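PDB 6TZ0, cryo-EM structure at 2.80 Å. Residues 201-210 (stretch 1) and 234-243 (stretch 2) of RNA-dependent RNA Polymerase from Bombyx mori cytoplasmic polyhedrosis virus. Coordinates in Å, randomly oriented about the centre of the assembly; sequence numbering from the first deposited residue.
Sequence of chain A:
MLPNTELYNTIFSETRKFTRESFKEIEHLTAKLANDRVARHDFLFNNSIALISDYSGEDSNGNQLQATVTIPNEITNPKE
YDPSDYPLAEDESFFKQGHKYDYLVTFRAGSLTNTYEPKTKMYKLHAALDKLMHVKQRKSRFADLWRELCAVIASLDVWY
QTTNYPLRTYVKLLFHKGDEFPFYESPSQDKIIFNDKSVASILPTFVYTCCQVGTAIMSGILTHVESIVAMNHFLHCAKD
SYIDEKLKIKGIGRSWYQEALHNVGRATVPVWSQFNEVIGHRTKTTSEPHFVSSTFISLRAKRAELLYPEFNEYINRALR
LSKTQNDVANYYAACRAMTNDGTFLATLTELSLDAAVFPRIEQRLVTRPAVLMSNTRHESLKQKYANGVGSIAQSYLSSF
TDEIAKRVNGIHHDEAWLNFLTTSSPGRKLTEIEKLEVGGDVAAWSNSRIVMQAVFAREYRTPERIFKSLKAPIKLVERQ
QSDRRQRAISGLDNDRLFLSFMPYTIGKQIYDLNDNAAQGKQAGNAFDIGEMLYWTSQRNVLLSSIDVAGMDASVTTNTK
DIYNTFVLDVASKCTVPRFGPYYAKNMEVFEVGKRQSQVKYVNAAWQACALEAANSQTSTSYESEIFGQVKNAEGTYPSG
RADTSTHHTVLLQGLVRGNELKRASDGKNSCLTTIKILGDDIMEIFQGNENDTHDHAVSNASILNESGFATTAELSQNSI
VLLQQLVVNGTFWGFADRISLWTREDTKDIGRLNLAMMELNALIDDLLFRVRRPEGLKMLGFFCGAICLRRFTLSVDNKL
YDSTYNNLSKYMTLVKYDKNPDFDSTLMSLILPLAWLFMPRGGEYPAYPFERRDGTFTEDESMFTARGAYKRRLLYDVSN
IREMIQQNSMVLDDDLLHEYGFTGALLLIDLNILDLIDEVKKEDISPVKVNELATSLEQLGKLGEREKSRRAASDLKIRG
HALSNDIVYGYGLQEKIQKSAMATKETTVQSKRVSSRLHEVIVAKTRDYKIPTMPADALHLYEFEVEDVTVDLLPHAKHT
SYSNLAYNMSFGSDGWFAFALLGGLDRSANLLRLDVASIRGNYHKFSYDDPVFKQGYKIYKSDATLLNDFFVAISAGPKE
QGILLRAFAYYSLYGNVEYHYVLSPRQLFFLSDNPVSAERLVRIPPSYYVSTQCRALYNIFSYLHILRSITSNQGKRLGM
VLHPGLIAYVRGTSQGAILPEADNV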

# COMPACT_ATOMS: atom_id res chain seq x y z
N SER A 201 16.37 1.26 -30.32
CA SER A 201 16.11 0.49 -29.11
C SER A 201 14.73 0.80 -28.53
O SER A 201 14.04 -0.10 -28.03
CB SER A 201 17.19 0.78 -28.08
OG SER A 201 17.18 2.15 -27.73
N ILE A 202 14.31 2.07 -28.59
CA ILE A 202 13.01 2.48 -28.05
C ILE A 202 11.88 2.22 -29.04
O ILE A 202 10.71 2.48 -28.73
CB ILE A 202 13.15 3.96 -27.64
CG1 ILE A 202 12.07 4.39 -26.64
CG2 ILE A 202 13.13 4.84 -28.87
CD1 ILE A 202 12.06 3.60 -25.35
N LEU A 203 12.20 1.66 -30.20
CA LEU A 203 11.21 1.48 -31.26
C LEU A 203 10.07 0.51 -30.96
O LEU A 203 8.97 0.73 -31.50
CB LEU A 203 11.98 1.11 -32.53
CG LEU A 203 11.43 1.22 -33.95
CD1 LEU A 203 10.65 0.01 -34.37
CD2 LEU A 203 10.57 2.47 -34.08
N PRO A 204 10.20 -0.56 -30.14
CA PRO A 204 8.99 -1.34 -29.82
C PRO A 204 7.97 -0.67 -28.92
O PRO A 204 6.89 -1.23 -28.72
CB PRO A 204 9.56 -2.61 -29.16
CG PRO A 204 10.86 -2.76 -29.75
CD PRO A 204 11.40 -1.39 -29.91
N THR A 205 8.26 0.51 -28.35
CA THR A 205 7.23 1.21 -27.58
C THR A 205 6.34 2.05 -28.49
O THR A 205 5.24 2.46 -28.10
CB THR A 205 7.87 2.08 -26.51
OG1 THR A 205 8.72 3.05 -27.13
CG2 THR A 205 8.68 1.24 -25.55
N PHE A 206 6.80 2.31 -29.71
CA PHE A 206 6.02 3.17 -30.59
C PHE A 206 4.87 2.45 -31.24
O PHE A 206 3.97 3.12 -31.77
CB PHE A 206 6.92 3.80 -31.63
CG PHE A 206 7.73 4.88 -31.08
CD1 PHE A 206 7.17 6.13 -30.87
CD2 PHE A 206 9.03 4.66 -30.70
CE1 PHE A 206 7.91 7.13 -30.33
CE2 PHE A 206 9.77 5.66 -30.15
CZ PHE A 206 9.20 6.90 -29.97
N VAL A 207 4.84 1.13 -31.19
CA VAL A 207 3.62 0.41 -31.54
C VAL A 207 2.51 0.78 -30.57
O VAL A 207 1.38 1.09 -30.98
CB VAL A 207 3.89 -1.11 -31.56
CG1 VAL A 207 2.63 -1.88 -31.91
CG2 VAL A 207 5.01 -1.42 -32.52
N TYR A 208 2.83 0.81 -29.28
CA TYR A 208 1.85 1.20 -28.27
C TYR A 208 1.53 2.68 -28.35
O TYR A 208 0.39 3.08 -28.08
CB TYR A 208 2.37 0.85 -26.88
CG TYR A 208 2.74 -0.61 -26.69
CD1 TYR A 208 1.77 -1.59 -26.73
CD2 TYR A 208 4.04 -0.98 -26.39
CE1 TYR A 208 2.09 -2.91 -26.55
CE2 TYR A 208 4.37 -2.31 -26.19
CZ TYR A 208 3.39 -3.27 -26.27
OH TYR A 208 3.69 -4.59 -26.07
N THR A 209 2.52 3.50 -28.71
CA THR A 209 2.28 4.93 -28.91
C THR A 209 1.32 5.18 -30.07
O THR A 209 0.40 6.00 -29.96
CB THR A 209 3.61 5.64 -29.16
OG1 THR A 209 4.50 5.37 -28.07
CG2 THR A 209 3.41 7.14 -29.26
N CYS A 210 1.51 4.48 -31.19
CA CYS A 210 0.58 4.56 -32.31
C CYS A 210 -0.80 4.02 -31.95
O CYS A 210 -1.81 4.56 -32.42
CB CYS A 210 1.13 3.80 -33.52
SG CYS A 210 2.55 4.55 -34.33
N PHE A 234 6.20 13.19 -30.00
CA PHE A 234 6.70 11.99 -29.34
C PHE A 234 8.05 11.56 -29.91
O PHE A 234 8.94 11.15 -29.16
CB PHE A 234 5.71 10.83 -29.43
CG PHE A 234 4.47 11.00 -28.59
CD1 PHE A 234 4.57 11.17 -27.22
CD2 PHE A 234 3.22 10.85 -29.15
CE1 PHE A 234 3.44 11.29 -26.44
CE2 PHE A 234 2.08 10.97 -28.37
CZ PHE A 234 2.19 11.19 -27.02
N LEU A 235 8.23 11.68 -31.23
CA LEU A 235 9.54 11.37 -31.81
C LEU A 235 10.60 12.39 -31.42
O LEU A 235 11.77 12.03 -31.24
CB LEU A 235 9.41 11.26 -33.33
CG LEU A 235 8.53 10.08 -33.74
CD1 LEU A 235 8.24 10.10 -35.21
CD2 LEU A 235 9.17 8.77 -33.33
N HIS A 236 10.20 13.66 -31.24
CA HIS A 236 11.14 14.65 -30.71
C HIS A 236 11.57 14.33 -29.29
O HIS A 236 12.73 14.55 -28.92
CB HIS A 236 10.52 16.05 -30.75
CG HIS A 236 11.37 17.08 -30.09
ND1 HIS A 236 12.50 17.60 -30.68
CD2 HIS A 236 11.28 17.66 -28.87
CE1 HIS A 236 13.06 18.47 -29.87
NE2 HIS A 236 12.34 18.53 -28.76
N CYS A 237 10.65 13.83 -28.47
CA CYS A 237 11.04 13.45 -27.12
C CYS A 237 11.89 12.19 -27.13
O CYS A 237 12.74 12.02 -26.25
CB CYS A 237 9.80 13.24 -26.25
SG CYS A 237 8.87 14.75 -25.96
N ALA A 238 11.70 11.32 -28.11
CA ALA A 238 12.51 10.12 -28.25
C ALA A 238 13.85 10.35 -28.93
O ALA A 238 14.60 9.39 -29.10
CB ALA A 238 11.75 9.06 -29.03
N LYS A 239 14.13 11.59 -29.36
CA LYS A 239 15.40 11.91 -30.01
C LYS A 239 16.61 11.60 -29.14
O LYS A 239 17.65 11.16 -29.65
CB LYS A 239 15.38 13.39 -30.41
CG LYS A 239 16.55 13.84 -31.24
CD LYS A 239 16.41 15.31 -31.57
CE LYS A 239 15.32 15.52 -32.60
NZ LYS A 239 15.25 16.93 -33.05
N ASP A 240 16.51 11.80 -27.83
CA ASP A 240 17.60 11.42 -26.92
C ASP A 240 17.17 10.34 -25.94
O ASP A 240 17.77 9.26 -25.91
CB ASP A 240 18.09 12.66 -26.16
CG ASP A 240 19.37 12.42 -25.38
OD1 ASP A 240 19.97 11.33 -25.46
OD2 ASP A 240 19.79 13.35 -24.66
N SER A 241 16.15 10.59 -25.13
CA SER A 241 15.65 9.62 -24.18
C SER A 241 14.17 9.91 -24.00
O SER A 241 13.81 11.00 -23.56
CB SER A 241 16.39 9.70 -22.85
OG SER A 241 15.87 8.75 -21.93
N TYR A 242 13.33 8.94 -24.33
CA TYR A 242 11.91 9.21 -24.53
C TYR A 242 11.19 9.45 -23.21
O TYR A 242 10.47 10.45 -23.07
CB TYR A 242 11.31 8.05 -25.32
CG TYR A 242 9.84 8.12 -25.62
CD1 TYR A 242 9.32 9.18 -26.33
CD2 TYR A 242 9.00 7.08 -25.29
CE1 TYR A 242 7.97 9.24 -26.63
CE2 TYR A 242 7.66 7.12 -25.59
CZ TYR A 242 7.16 8.20 -26.27
OH TYR A 242 5.82 8.25 -26.57
N ILE A 243 11.42 8.58 -22.23
CA ILE A 243 10.69 8.67 -20.97
C ILE A 243 11.18 9.86 -20.15
O ILE A 243 10.38 10.56 -19.50
CB ILE A 243 10.83 7.35 -20.19
CG1 ILE A 243 10.39 6.18 -21.06
CG2 ILE A 243 10.01 7.38 -18.95
CD1 ILE A 243 8.96 6.24 -21.50

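No hydrogen bond crosses between these two stretches of the polymerase, although three hydroxyl-bearing side chains, Thr-205, Thr-209 and Tyr-242, lie within the contact. The example illustrates a general principle: polar groups can line an apolar interface without bonding across it when their needs are met on their own side or elsewhere.

Thr-205 satisfies itself locally, its OG1 donating to Ile-202 O at 2.6 Å; the same carbonyl accepts the backbone bond from Thr-205 N at 3.2 Å, so one turn is pinned twice. Thr-209 OG1 stands 3.5 Å from Tyr-242 OH, yet both hydroxyls find hydrogen-bonding partners elsewhere in the structure.

What joins the stretches is packing, and Phe-206 is its centre. Its CA-to-CB bond points sideways, but with chi1 at -75° (m) the ring reaches the second stretch and touches four of its residues. Leu-235 CD2 lies over one face, 4.1 Å from the ring centroid and 3.6 Å from Phe-206 CE1, in a CH-pi contact. The ring edge meets Ala-238, whose CB is 3.5 Å from Phe-206 CZ. Phe-206 and Tyr-242 form an oblique aromatic pair, with centroids 5.1 Å apart and planes inclined at 44°, and Phe-206 CE1 lies over one face of the tyrosine ring.

Smaller contacts extend this arrangement along the chain. Ile-202 points toward the partner stretch and sets its CG1 4.0 Å from Tyr-242 CB, while its CG2 lies 4.4 Å from Ala-238 CB. Farther along, Thr-209 turns its methyl to the ring of Phe-234, CG2 approaching CD2 at 3.7 Å in an off-centre CH-pi contact. The two stretches together bury a modest 324 Å², in contacts of aliphatic and aromatic side chains with no hydrogen bond across.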